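Local coordinates for protein beta-lactamase II (PDB 6V73) that probably hydrolyses the amide bond of beta-lactam antibiotics with bound zinc, as a class B metallo-beta-lactamase, giving substituted beta-amino acids, at residues Asn58-Ile63 / Leu85-Arg90; Leu64-Trp69 / Ala92-Ala97; His118-Glu123 / His165-Ile170; Asn142-Gly147 / Pro155-Tyr160; Cys184-Gly189 / Lys233-Thr238. All coordinates share one frame; numbering follows the deposited sequence.

Contact 1 (Asn58-Ile63 / Leu85-Arg90); sequences NGDNTI and LAKPVR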
# COMPACT_ATOMS: atom_id res chain seq x y z
N ASN A 58 6.45 15.37 30.15
CA ASN A 58 6.94 16.72 30.44
C ASN A 58 6.31 17.19 31.75
O ASN A 58 5.19 17.72 31.76
CB ASN A 58 6.63 17.68 29.30
CG ASN A 58 6.99 19.10 29.64
OD1 ASN A 58 8.16 19.48 29.61
ND2 ASN A 58 5.98 19.91 29.98
N GLY A 59 7.03 17.02 32.84
CA GLY A 59 6.50 17.40 34.14
C GLY A 59 5.33 16.52 34.49
O GLY A 59 5.46 15.29 34.58
N ASP A 60 4.17 17.14 34.68
CA ASP A 60 2.95 16.43 35.03
C ASP A 60 2.11 16.03 33.83
O ASP A 60 0.95 15.66 34.01
CB ASP A 60 2.10 17.28 35.98
CG ASP A 60 2.81 17.63 37.25
OD1 ASP A 60 3.47 16.73 37.82
OD2 ASP A 60 2.71 18.80 37.68
N ASN A 61 2.65 16.11 32.61
CA ASN A 61 1.87 15.80 31.42
C ASN A 61 2.72 15.04 30.42
O ASN A 61 3.92 14.80 30.63
CB ASN A 61 1.31 17.08 30.77
CG ASN A 61 0.41 17.85 31.71
OD1 ASN A 61 0.85 18.79 32.39
ND2 ASN A 61 -0.85 17.44 31.77
N THR A 62 2.09 14.64 29.33
CA THR A 62 2.77 13.97 28.25
C THR A 62 2.57 14.75 26.96
O THR A 62 1.55 15.43 26.77
CB THR A 62 2.26 12.54 28.06
OG1 THR A 62 0.82 12.53 28.17
CG2 THR A 62 2.87 11.63 29.11
N ILE A 63 3.57 14.66 26.09
CA ILE A 63 3.46 15.06 24.69
C ILE A 63 3.20 13.80 23.88
O ILE A 63 3.86 12.76 24.08
CB ILE A 63 4.74 15.77 24.21
CG1 ILE A 63 5.35 16.64 25.30
CG2 ILE A 63 4.45 16.57 22.98
CD1 ILE A 63 4.62 17.90 25.54
N LEU A 85 -0.48 6.26 33.38
CA LEU A 85 0.69 7.10 33.63
C LEU A 85 0.40 8.23 34.60
O LEU A 85 1.33 8.73 35.26
CB LEU A 85 1.20 7.70 32.32
CG LEU A 85 2.12 6.82 31.49
CD1 LEU A 85 2.74 7.63 30.37
CD2 LEU A 85 3.18 6.21 32.38
N ALA A 86 -0.86 8.66 34.71
CA ALA A 86 -1.22 9.84 35.49
C ALA A 86 -0.47 11.07 34.99
O ALA A 86 -0.12 11.97 35.76
CB ALA A 86 -0.97 9.61 36.98
N LYS A 87 -0.22 11.10 33.67
CA LYS A 87 0.42 12.21 32.98
C LYS A 87 -0.44 12.51 31.76
O LYS A 87 -0.10 12.11 30.64
CB LYS A 87 1.85 11.87 32.56
CG LYS A 87 2.72 11.30 33.68
CD LYS A 87 3.19 12.38 34.63
CE LYS A 87 4.19 11.84 35.65
NZ LYS A 87 4.78 12.93 36.47
N PRO A 88 -1.57 13.19 31.94
CA PRO A 88 -2.49 13.41 30.82
C PRO A 88 -1.83 14.14 29.65
O PRO A 88 -0.91 14.94 29.82
CB PRO A 88 -3.62 14.25 31.43
CG PRO A 88 -3.15 14.65 32.85
CD PRO A 88 -2.12 13.63 33.24
N VAL A 89 -2.30 13.84 28.43
CA VAL A 89 -1.75 14.44 27.23
C VAL A 89 -2.18 15.90 27.13
O VAL A 89 -3.38 16.21 27.19
CB VAL A 89 -2.20 13.66 25.98
CG1 VAL A 89 -1.61 14.29 24.69
CG2 VAL A 89 -1.83 12.21 26.12
N ARG A 90 -1.20 16.80 26.95
CA ARG A 90 -1.52 18.22 26.79
C ARG A 90 -1.24 18.76 25.40
O ARG A 90 -1.80 19.80 25.04
CB ARG A 90 -0.75 19.06 27.82
CG ARG A 90 0.76 19.13 27.61
CD ARG A 90 1.40 20.27 28.46
NE ARG A 90 2.85 20.20 28.38
CZ ARG A 90 3.57 20.72 27.40
NH1 ARG A 90 2.98 21.37 26.40
NH2 ARG A 90 4.89 20.60 27.40
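T62 is bridged in parallel to V89, its N donating to P88 O, and R90 N returns a bond to T62 O at 3.1 Å; this pairs strands 61-65 and 89-93. P88 O takes a second donor, N61 ND2, at 3.2 Å; it comes from the other face of the carbonyl from T62 N, and the oxygen lies in N61's amide plane, which sets the rotation of that amide.

The T62 hydroxyl adds a side-chain bond, OG1 to K87 O at 2.7 Å. With chi1 at 43°, OG1 sits between the backbone N and carbonyl carbon, while the methyl CG2 lies against K87 CB at 3.6 Å. K87 bends at chi2 and carries NZ over to G59 O, 3.1 Å away, in the type II' turn N58-N61. D60 OD1, 4.2 Å from K87 NZ, is too far for a salt bridge, though the opposite charges may still attract.

On the other flank, the extended R90 chain crosses N61 CB, and I63 CD1 lies over one guanidinium face, 3.3 Å from NH2. R90 NH1 is hydrogen-bonded to S152 O.

This is the surface end of a beta-alpha-beta crossover of the metallo-beta-lactamase fold, where both parallel strands begin and helix 71-85 hands over to the second.

Contact 2 (Leu64-Trp69 / Ala92-Ala97); sequences LVDTAW and AVVTHA. With ZN (zinc ion), chain B.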
# COMPACT_ATOMS: atom_id res chain seq x y z
N LEU A 64 2.25 13.86 22.96
CA LEU A 64 1.92 12.73 22.10
C LEU A 64 2.54 12.96 20.73
O LEU A 64 2.29 13.98 20.09
CB LEU A 64 0.41 12.54 21.99
CG LEU A 64 -0.06 11.45 21.03
CD1 LEU A 64 0.41 10.06 21.48
CD2 LEU A 64 -1.57 11.46 20.82
N VAL A 65 3.37 12.03 20.28
CA VAL A 65 3.89 12.06 18.92
C VAL A 65 3.10 11.04 18.10
O VAL A 65 3.22 9.83 18.34
CB VAL A 65 5.39 11.79 18.85
CG1 VAL A 65 5.86 11.91 17.40
CG2 VAL A 65 6.15 12.78 19.72
N ASP A 66 2.29 11.55 17.17
CA ASP A 66 1.46 10.79 16.25
C ASP A 66 0.24 10.15 16.90
O ASP A 66 0.29 9.73 18.07
CB ASP A 66 2.30 9.75 15.51
CG ASP A 66 3.15 10.38 14.41
OD1 ASP A 66 4.25 9.85 14.11
OD2 ASP A 66 2.74 11.43 13.87
N THR A 67 -0.87 10.10 16.17
CA THR A 67 -2.06 9.41 16.63
C THR A 67 -1.94 7.92 16.31
O THR A 67 -0.95 7.46 15.75
CB THR A 67 -3.33 10.01 16.01
OG1 THR A 67 -3.43 9.62 14.64
CG2 THR A 67 -3.32 11.52 16.11
N ALA A 68 -2.94 7.14 16.70
CA ALA A 68 -3.01 5.77 16.23
C ALA A 68 -3.71 5.76 14.88
O ALA A 68 -3.95 6.82 14.28
CB ALA A 68 -3.73 4.90 17.26
N TRP A 69 -4.10 4.58 14.38
CA TRP A 69 -4.75 4.54 13.07
C TRP A 69 -6.16 5.14 13.10
O TRP A 69 -6.60 5.71 12.10
CB TRP A 69 -4.84 3.10 12.55
CG TRP A 69 -3.54 2.44 12.16
CD1 TRP A 69 -2.73 1.67 12.95
CD2 TRP A 69 -2.94 2.44 10.85
NE1 TRP A 69 -1.65 1.22 12.23
CE2 TRP A 69 -1.75 1.68 10.94
CE3 TRP A 69 -3.28 3.02 9.62
CZ2 TRP A 69 -0.89 1.48 9.84
CZ3 TRP A 69 -2.42 2.82 8.52
CH2 TRP A 69 -1.25 2.05 8.64
N ALA A 92 -0.00 17.42 21.12
CA ALA A 92 0.33 16.36 20.19
C ALA A 92 0.92 16.99 18.93
O ALA A 92 0.53 18.09 18.53
CB ALA A 92 -0.90 15.53 19.83
N VAL A 93 1.87 16.28 18.33
CA VAL A 93 2.43 16.64 17.03
C VAL A 93 2.38 15.42 16.13
O VAL A 93 2.59 14.29 16.59
CB VAL A 93 3.88 17.18 17.16
CG1 VAL A 93 4.76 16.21 17.92
CG2 VAL A 93 4.46 17.51 15.79
N VAL A 94 2.06 15.63 14.85
CA VAL A 94 1.89 14.55 13.89
C VAL A 94 2.92 14.71 12.78
O VAL A 94 3.23 15.84 12.38
CB VAL A 94 0.45 14.50 13.33
CG1 VAL A 94 -0.54 14.16 14.45
CG2 VAL A 94 0.08 15.82 12.69
N THR A 95 3.46 13.59 12.29
CA THR A 95 4.66 13.66 11.46
C THR A 95 4.38 13.72 9.96
O THR A 95 5.33 13.99 9.21
CB THR A 95 5.59 12.48 11.77
OG1 THR A 95 4.85 11.27 11.91
CG2 THR A 95 6.30 12.75 13.09
N HIS A 96 3.14 13.49 9.51
CA HIS A 96 2.66 13.85 8.17
C HIS A 96 1.22 13.40 7.96
O HIS A 96 0.63 12.75 8.83
CB HIS A 96 3.53 13.26 7.05
CG HIS A 96 3.59 11.77 7.04
ND1 HIS A 96 4.39 11.05 7.90
CD2 HIS A 96 2.94 10.85 6.28
CE1 HIS A 96 4.24 9.76 7.67
NE2 HIS A 96 3.37 9.61 6.69
N ALA A 97 0.65 13.73 6.80
CA ALA A 97 -0.79 13.57 6.56
C ALA A 97 -1.08 12.20 5.95
O ALA A 97 -1.53 12.07 4.82
CB ALA A 97 -1.31 14.68 5.67
ZN ZN B . 3.00 7.84 5.53
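D66 and T95 meet just past the paired parts of strands 61-65 and 89-93, and backbone bonds lead up to them. V93 N donates to L64 O at 2.9 Å, and D66 N to V93 O at 2.8 Å, continuing the parallel ladder. L64 and A92 share one face of the sheet, V65 and V93 the other.

Apolar contact follows those two faces. L64 CB rests on A92 CB at 3.9 Å, while the V65 and V93 side chains lie side by side and point the same way, CG2 of V65 being 4.1 Å from CG1 of V93. Beyond the ladder, T67 CG2 just touches V94 CG1.

The polar end belongs to the D66 carboxylate. Its CG lies anti to the carbonyl carbon (chi1 -77°), which swings the oxygens across to T95. There OD2 accepts T95 N at 2.8 Å on its syn lone pair, and T95 OG1 donates to OD1 at 2.7 Å, though the position of OD1 is less certain. K101 NZ makes a weak, long ion pair with the same oxygen.

One buried carboxylate thus takes the N-H and, if OD1 is well placed, the hydroxyl of T95, the residue just before H96. H96 NE2 binds zinc at 2.1 Å, with H98 and H165 as fellow ligands. D66 thus lies one residue removed from the ligand, acting through T95: it probably steadies the backbone just before H96, and its negative charge may be offset in part by K101.

Contact 3 (His118-Glu123 / His165-Ile170); sequences HPLSNE and HTRDNI. With ZN (zinc ion), chain B.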
# COMPACT_ATOMS: atom_id res chain seq x y z
N HIS A 118 3.22 20.22 10.57
CA HIS A 118 3.79 21.01 9.48
C HIS A 118 2.66 21.67 8.68
O HIS A 118 1.62 21.05 8.46
CB HIS A 118 4.62 20.10 8.57
CG HIS A 118 5.46 20.83 7.56
ND1 HIS A 118 4.91 21.52 6.49
CD2 HIS A 118 6.80 20.94 7.42
CE1 HIS A 118 5.88 22.04 5.76
NE2 HIS A 118 7.04 21.69 6.30
N PRO A 119 2.83 22.92 8.25
CA PRO A 119 1.74 23.58 7.51
C PRO A 119 1.27 22.79 6.29
O PRO A 119 0.07 22.79 6.00
CB PRO A 119 2.34 24.94 7.10
CG PRO A 119 3.52 25.15 7.99
CD PRO A 119 4.00 23.80 8.47
N LEU A 120 2.18 22.10 5.60
CA LEU A 120 1.75 21.32 4.44
C LEU A 120 0.91 20.11 4.84
O LEU A 120 -0.00 19.73 4.10
CB LEU A 120 2.97 20.88 3.61
CG LEU A 120 2.72 20.27 2.23
CD1 LEU A 120 1.92 21.21 1.30
CD2 LEU A 120 4.07 19.90 1.59
N SER A 121 1.16 19.51 6.01
CA SER A 121 0.28 18.43 6.45
C SER A 121 -1.14 18.92 6.64
O SER A 121 -2.09 18.18 6.37
CB SER A 121 0.78 17.76 7.74
OG SER A 121 2.17 17.50 7.70
N ASN A 122 -1.32 20.16 7.11
CA ASN A 122 -2.67 20.68 7.28
C ASN A 122 -3.35 20.93 5.94
O ASN A 122 -4.58 20.78 5.84
CB ASN A 122 -2.65 21.95 8.13
CG ASN A 122 -2.21 21.69 9.58
OD1 ASN A 122 -1.75 22.60 10.29
ND2 ASN A 122 -2.35 20.44 10.03
N GLU A 123 -2.58 21.34 4.92
CA GLU A 123 -3.17 21.57 3.59
C GLU A 123 -3.58 20.25 2.95
O GLU A 123 -4.63 20.17 2.31
CB GLU A 123 -2.18 22.29 2.66
CG GLU A 123 -1.92 23.77 2.95
CD GLU A 123 -1.09 24.44 1.86
OE1 GLU A 123 -1.17 24.01 0.69
OE2 GLU A 123 -0.33 25.39 2.16
N HIS A 165 9.59 10.41 2.44
CA HIS A 165 8.42 9.54 2.42
C HIS A 165 7.17 10.29 1.96
O HIS A 165 6.37 9.75 1.19
CB HIS A 165 8.20 8.92 3.80
CG HIS A 165 6.87 8.27 3.97
ND1 HIS A 165 6.54 7.07 3.37
CD2 HIS A 165 5.77 8.65 4.66
CE1 HIS A 165 5.30 6.74 3.70
NE2 HIS A 165 4.81 7.69 4.48
N THR A 166 6.99 11.53 2.44
CA THR A 166 6.06 12.49 1.86
C THR A 166 6.73 13.85 1.84
O THR A 166 7.81 14.04 2.40
CB THR A 166 4.73 12.58 2.63
OG1 THR A 166 5.00 13.08 3.93
CG2 THR A 166 4.03 11.23 2.75
N ARG A 167 6.10 14.82 1.18
CA ARG A 167 6.69 16.15 1.13
C ARG A 167 6.56 16.87 2.47
O ARG A 167 7.33 17.80 2.73
CB ARG A 167 6.03 16.97 0.01
CG ARG A 167 6.33 16.43 -1.39
CD ARG A 167 5.73 17.32 -2.45
NE ARG A 167 4.28 17.40 -2.34
CZ ARG A 167 3.60 18.55 -2.25
NH1 ARG A 167 4.25 19.72 -2.25
NH2 ARG A 167 2.28 18.52 -2.15
N ASP A 168 5.63 16.46 3.32
CA ASP A 168 5.40 17.13 4.59
C ASP A 168 5.99 16.40 5.79
O ASP A 168 5.80 16.87 6.92
CB ASP A 168 3.89 17.33 4.81
CG ASP A 168 3.11 16.01 4.77
OD1 ASP A 168 3.52 15.10 4.03
OD2 ASP A 168 2.08 15.89 5.47
N ASN A 169 6.71 15.28 5.60
CA ASN A 169 7.13 14.51 6.77
C ASN A 169 8.08 15.30 7.65
O ASN A 169 9.02 15.95 7.17
CB ASN A 169 7.79 13.17 6.42
CG ASN A 169 8.96 13.30 5.43
OD1 ASN A 169 8.86 12.87 4.29
ND2 ASN A 169 10.04 13.95 5.85
N ILE A 170 7.87 15.23 8.96
CA ILE A 170 8.78 15.81 9.92
C ILE A 170 9.29 14.72 10.86
O ILE A 170 8.75 13.61 10.91
CB ILE A 170 8.14 16.96 10.72
CG1 ILE A 170 6.97 16.42 11.54
CG2 ILE A 170 7.74 18.11 9.78
CD1 ILE A 170 6.27 17.48 12.35
ZN ZN B . 3.00 7.84 5.53
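The first turn of helix 119-124 comes up against the irregular loop 165-170, with the backbones nearest at L120 and D168, whose CA atoms are 5.6 Å apart.

The D168 carboxylate carries the polar side of the contact. S121 OG donates to OD2 at 2.8 Å, arriving on the anti side and 25° out of the carboxylate plane. A97 N gives OD2 a further hydrogen bond from outside the two segments. The other oxygen, OD1, accepts from T166 OG1 within the loop, so both ends of the group are held and its rotation is fixed. With chi1 at 57°, D168 has CG between its backbone N and carbonyl carbon. Its CB is left to pack on L120 CB at 3.9 Å, the two side chains crossing at about a right angle.

L120 also reaches outward. Its CD2 lies over one face of the R167 guanidinium, 3.8 Å from NH1, on the solvent side, where R167 is exposed. On the other flank I170 CG2 meets the edge of the H118 ring at CD2, again 3.8 Å away. That ring is itself fixed: ND1 accepts L120 N in the ring plane at 2.9 Å, making H118 the N-cap of the helix, and Y160 meets it edge-to-face.

At the far end of the loop H165 NE2 binds zinc at 2.1 Å. D168 also packs on H96, another ligand of that ion, placing this helix-to-loop contact in the second shell of the three-histidine zinc site of class B beta-lactamases.

Contact 4 (Asn142-Gly147 / Pro155-Tyr160); sequences NGWATG and PLRLYY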
# COMPACT_ATOMS: atom_id res chain seq x y z
N ASN A 142 16.50 26.84 8.73
CA ASN A 142 17.37 25.69 8.88
C ASN A 142 16.59 24.40 9.12
O ASN A 142 17.21 23.36 9.38
CB ASN A 142 18.36 25.90 10.02
CG ASN A 142 19.44 26.92 9.69
OD1 ASN A 142 19.82 27.73 10.53
ND2 ASN A 142 19.95 26.87 8.46
N GLY A 143 15.25 24.44 9.08
CA GLY A 143 14.43 23.27 9.28
C GLY A 143 14.09 22.94 10.73
O GLY A 143 13.42 21.93 10.97
N TRP A 144 14.54 23.74 11.70
CA TRP A 144 14.21 23.52 13.10
C TRP A 144 12.98 24.32 13.48
O TRP A 144 12.79 25.45 13.03
CB TRP A 144 15.37 23.92 14.01
CG TRP A 144 16.57 23.04 13.91
CD1 TRP A 144 17.73 23.31 13.24
CD2 TRP A 144 16.73 21.74 14.49
NE1 TRP A 144 18.61 22.26 13.37
CE2 TRP A 144 18.03 21.28 14.14
CE3 TRP A 144 15.92 20.91 15.26
CZ2 TRP A 144 18.52 20.04 14.54
CZ3 TRP A 144 16.41 19.68 15.67
CH2 TRP A 144 17.70 19.26 15.30
N ALA A 145 12.15 23.74 14.35
CA ALA A 145 11.00 24.47 14.84
C ALA A 145 11.43 25.64 15.70
O ALA A 145 12.45 25.60 16.39
CB ALA A 145 10.07 23.57 15.64
N THR A 146 10.62 26.69 15.67
CA THR A 146 10.82 27.85 16.52
C THR A 146 9.44 28.28 17.05
O THR A 146 8.46 27.53 16.94
CB THR A 146 11.54 28.95 15.74
OG1 THR A 146 11.89 30.02 16.62
CG2 THR A 146 10.65 29.47 14.58
N GLY A 147 9.36 29.49 17.58
CA GLY A 147 8.10 30.03 18.02
C GLY A 147 7.36 29.12 18.98
O GLY A 147 7.94 28.34 19.74
N PRO A 155 10.60 19.15 25.77
CA PRO A 155 11.99 19.01 25.30
C PRO A 155 12.13 18.38 23.93
O PRO A 155 13.25 18.23 23.44
CB PRO A 155 12.61 18.08 26.35
CG PRO A 155 11.47 17.20 26.76
CD PRO A 155 10.22 18.06 26.69
N LEU A 156 11.02 18.01 23.32
CA LEU A 156 11.08 17.50 21.96
C LEU A 156 11.68 18.56 21.05
O LEU A 156 11.32 19.74 21.11
CB LEU A 156 9.69 17.13 21.47
CG LEU A 156 9.23 15.72 21.77
CD1 LEU A 156 7.82 15.59 21.23
CD2 LEU A 156 10.17 14.69 21.17
N ARG A 157 12.60 18.13 20.19
CA ARG A 157 13.12 18.98 19.13
C ARG A 157 12.54 18.48 17.81
O ARG A 157 12.65 17.30 17.48
CB ARG A 157 14.64 18.96 19.11
CG ARG A 157 15.28 19.60 20.35
CD ARG A 157 15.27 21.13 20.25
NE ARG A 157 16.46 21.64 19.56
CZ ARG A 157 16.45 22.59 18.63
NH1 ARG A 157 15.31 23.15 18.25
NH2 ARG A 157 17.59 22.98 18.07
N LEU A 158 11.88 19.38 17.08
CA LEU A 158 11.20 19.07 15.83
C LEU A 158 12.02 19.62 14.69
O LEU A 158 12.47 20.77 14.74
CB LEU A 158 9.80 19.66 15.80
CG LEU A 158 9.07 19.55 17.15
CD1 LEU A 158 8.04 20.63 17.23
CD2 LEU A 158 8.40 18.21 17.25
N TYR A 159 12.22 18.78 13.66
CA TYR A 159 13.09 19.07 12.53
C TYR A 159 12.41 18.64 11.24
O TYR A 159 11.94 17.50 11.14
CB TYR A 159 14.45 18.35 12.68
CG TYR A 159 15.41 18.60 11.53
CD1 TYR A 159 16.01 19.85 11.38
CD2 TYR A 159 15.71 17.60 10.61
CE1 TYR A 159 16.88 20.11 10.33
CE2 TYR A 159 16.60 17.85 9.55
CZ TYR A 159 17.18 19.11 9.42
OH TYR A 159 18.05 19.39 8.39
N TYR A 160 12.35 19.55 10.27
CA TYR A 160 11.86 19.25 8.93
C TYR A 160 13.05 18.92 8.04
O TYR A 160 13.83 19.82 7.70
CB TYR A 160 11.08 20.44 8.36
CG TYR A 160 10.62 20.25 6.93
CD1 TYR A 160 10.13 19.02 6.48
CD2 TYR A 160 10.69 21.29 6.01
CE1 TYR A 160 9.71 18.83 5.17
CE2 TYR A 160 10.27 21.12 4.68
CZ TYR A 160 9.78 19.89 4.28
OH TYR A 160 9.37 19.70 2.98
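W144 and Y159 form the single bridge between an irregular loop and strand 157-159, an edge strand of the four-stranded sheet, in a partly buried contact held by two backbone bonds and a stacked tryptophan. Y160 N donates to G143 O at 2.7 Å, and A145 N to L158 O at 3.0 Å. G143, with positive phi and no side chain, lets the two backbones close to 4.8 Å between its CA and that of Y160.

The W144 indole is covered on both faces. Over one, Y159 brings its ring edge, CD1 being 3.7 Å from W144 CE2; the planes are 51° apart, so this is an inclined edge-to-face pair, and Y159 CB adds a CH-pi contact to the six-membered ring. Over the opposite face the R157 guanidinium lies nearly flat, the planes at 23°, with NH1 3.8 Å from CE3 and CZ off-centre in a cation-pi contact. R157 gets there by folding back at chi2 and chi3.

Next along the chain, A145 CB packs on L158 CD1 at 3.9 Å. At the other end, N142 O lies at the edge of the Y159 ring, 3.4 Å from CE1.

Around this unit, F216 meets W144 edge-to-face, and A215 of helix 205-215 touches both W144 and Y159. Strand 171-174 pairs with 157-159 along its other side, while L156 reaches I63 and V65 of strand 61-65.

Contact 5 (Cys184-Gly189 / Lys233-Thr238); sequences CMIKAG and KAIERT. With ZN (zinc ion), chain C.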
# COMPACT_ATOMS: atom_id res chain seq x y z
N CYS A 184 7.96 7.75 9.24
CA CYS A 184 7.90 6.81 8.13
C CYS A 184 9.01 7.02 7.11
O CYS A 184 9.17 6.19 6.21
CB CYS A 184 6.55 6.91 7.42
SG CYS A 184 5.13 6.64 8.48
N MET A 185 9.77 8.11 7.24
CA MET A 185 10.91 8.31 6.34
C MET A 185 11.98 7.25 6.56
O MET A 185 12.59 6.77 5.60
CB MET A 185 11.49 9.70 6.56
CG MET A 185 12.82 9.89 5.86
SD MET A 185 13.46 11.57 5.98
CE MET A 185 13.95 11.63 7.70
N ILE A 186 12.21 6.88 7.81
CA ILE A 186 13.27 5.94 8.17
C ILE A 186 12.68 4.55 8.21
O ILE A 186 11.60 4.33 8.78
CB ILE A 186 13.89 6.31 9.53
CG1 ILE A 186 14.60 7.66 9.46
CG2 ILE A 186 14.85 5.21 9.98
CD1 ILE A 186 15.85 7.68 8.58
N LYS A 187 13.38 3.60 7.58
CA LYS A 187 12.98 2.21 7.60
C LYS A 187 14.10 1.38 8.21
O LYS A 187 15.19 1.88 8.48
CB LYS A 187 12.62 1.73 6.18
CG LYS A 187 11.12 1.60 5.93
CD LYS A 187 10.45 2.93 5.63
CE LYS A 187 8.94 2.76 5.69
NZ LYS A 187 8.23 3.73 4.82
N ALA A 188 13.81 0.09 8.44
CA ALA A 188 14.64 -0.71 9.33
C ALA A 188 15.99 -1.03 8.69
O ALA A 188 16.17 -0.94 7.47
CB ALA A 188 13.91 -2.00 9.71
N GLY A 189 16.95 -1.41 9.53
CA GLY A 189 18.30 -1.70 9.07
C GLY A 189 18.40 -2.86 8.10
O GLY A 189 19.41 -3.00 7.41
N LYS A 233 22.13 2.00 12.19
CA LYS A 233 22.13 1.29 10.92
C LYS A 233 20.81 1.47 10.17
O LYS A 233 20.79 1.34 8.94
CB LYS A 233 22.40 -0.19 11.13
CG LYS A 233 22.91 -0.88 9.89
CD LYS A 233 22.40 -2.30 9.79
CE LYS A 233 22.34 -2.75 8.35
NZ LYS A 233 21.98 -4.19 8.24
N ALA A 234 19.72 1.76 10.89
CA ALA A 234 18.47 2.02 10.20
C ALA A 234 18.59 3.24 9.29
O ALA A 234 18.04 3.25 8.18
CB ALA A 234 17.33 2.18 11.21
N ILE A 235 19.32 4.27 9.73
CA ILE A 235 19.60 5.42 8.87
C ILE A 235 20.45 4.98 7.68
O ILE A 235 20.19 5.36 6.53
CB ILE A 235 20.31 6.53 9.66
CG1 ILE A 235 19.39 7.09 10.75
CG2 ILE A 235 20.81 7.64 8.74
CD1 ILE A 235 20.13 7.93 11.77
N GLU A 236 21.47 4.17 7.94
CA GLU A 236 22.40 3.79 6.89
C GLU A 236 21.69 3.00 5.79
O GLU A 236 21.85 3.29 4.60
CB GLU A 236 23.55 2.98 7.50
CG GLU A 236 24.54 2.42 6.50
CD GLU A 236 25.18 1.13 6.98
OE1 GLU A 236 25.85 1.16 8.04
OE2 GLU A 236 25.03 0.09 6.30
N ARG A 237 20.85 2.04 6.18
CA ARG A 237 20.14 1.23 5.20
C ARG A 237 19.11 2.05 4.45
O ARG A 237 18.92 1.87 3.24
CB ARG A 237 19.46 0.05 5.90
CG ARG A 237 18.60 -0.80 4.98
CD ARG A 237 19.45 -1.45 3.90
NE ARG A 237 19.97 -2.74 4.34
CZ ARG A 237 19.57 -3.90 3.84
NH1 ARG A 237 20.10 -5.04 4.29
NH2 ARG A 237 18.64 -3.94 2.90
N THR A 238 18.43 2.97 5.15
CA THR A 238 17.42 3.81 4.51
C THR A 238 18.05 4.69 3.44
O THR A 238 17.52 4.82 2.33
CB THR A 238 16.73 4.69 5.54
OG1 THR A 238 16.21 3.89 6.60
CG2 THR A 238 15.62 5.50 4.87
ZN ZN C . 3.82 5.03 7.52
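I186 and T238 dock a zinc-ligand loop of the metallo-beta-lactamase fold onto the first turns of the C-terminal helix 233-243. The close side is buried. K187 N donates to T238 OG1 at 3.0 Å, and that hydroxyl in turn donates to A234 O, one turn back in the helix, at 2.5 Å. T238 can do both because OG1 lies anti to its own carbonyl carbon (chi1 -54°). A234 O also accepts T238 N, from the opposite face of its plane. Next to this network I186 sets CG2 against A234 CB, and CD1 4.2 Å from I235 CG1, while T238 CG2 touches M185 O at 3.4 Å. G189 sits so near the helix that its CA is 3.9 Å from that of A234.

The solvent side is looser and made of long chains. K233 NZ gives G189 O only a weak bond at 3.0 Å, and R237, bent at chi2 and chi3, runs its CG past A188 O.

Away from the helix, K187 turns its amine back to C184 O, with L194 O as another partner. This ties the loop to the metal ligand it carries: C184 SG binds zinc at 2.3 Å.

Overall arrangement
Contacts 1 and 2 use the same two strands, 61-65 and 89-93, but contact 1 lies at the surface and relies on turn, lysine and arginine, whereas contact 2 is buried, its centre about 5 Å from that of the chain, and ends in a carboxylate-threonine pair next in sequence to a zinc-binding histidine. Contact 3 joins contact 2 there: T95 O probably bonds I170 N, and both touch the same zinc ion. Contacts 3 and 4 are partly buried; contact 4 is nested inside the chain loop closed by contact 3 and is largely aromatic. Contact 5 is buried and carries a cysteine that binds a second zinc, across the chain centre from contact 1.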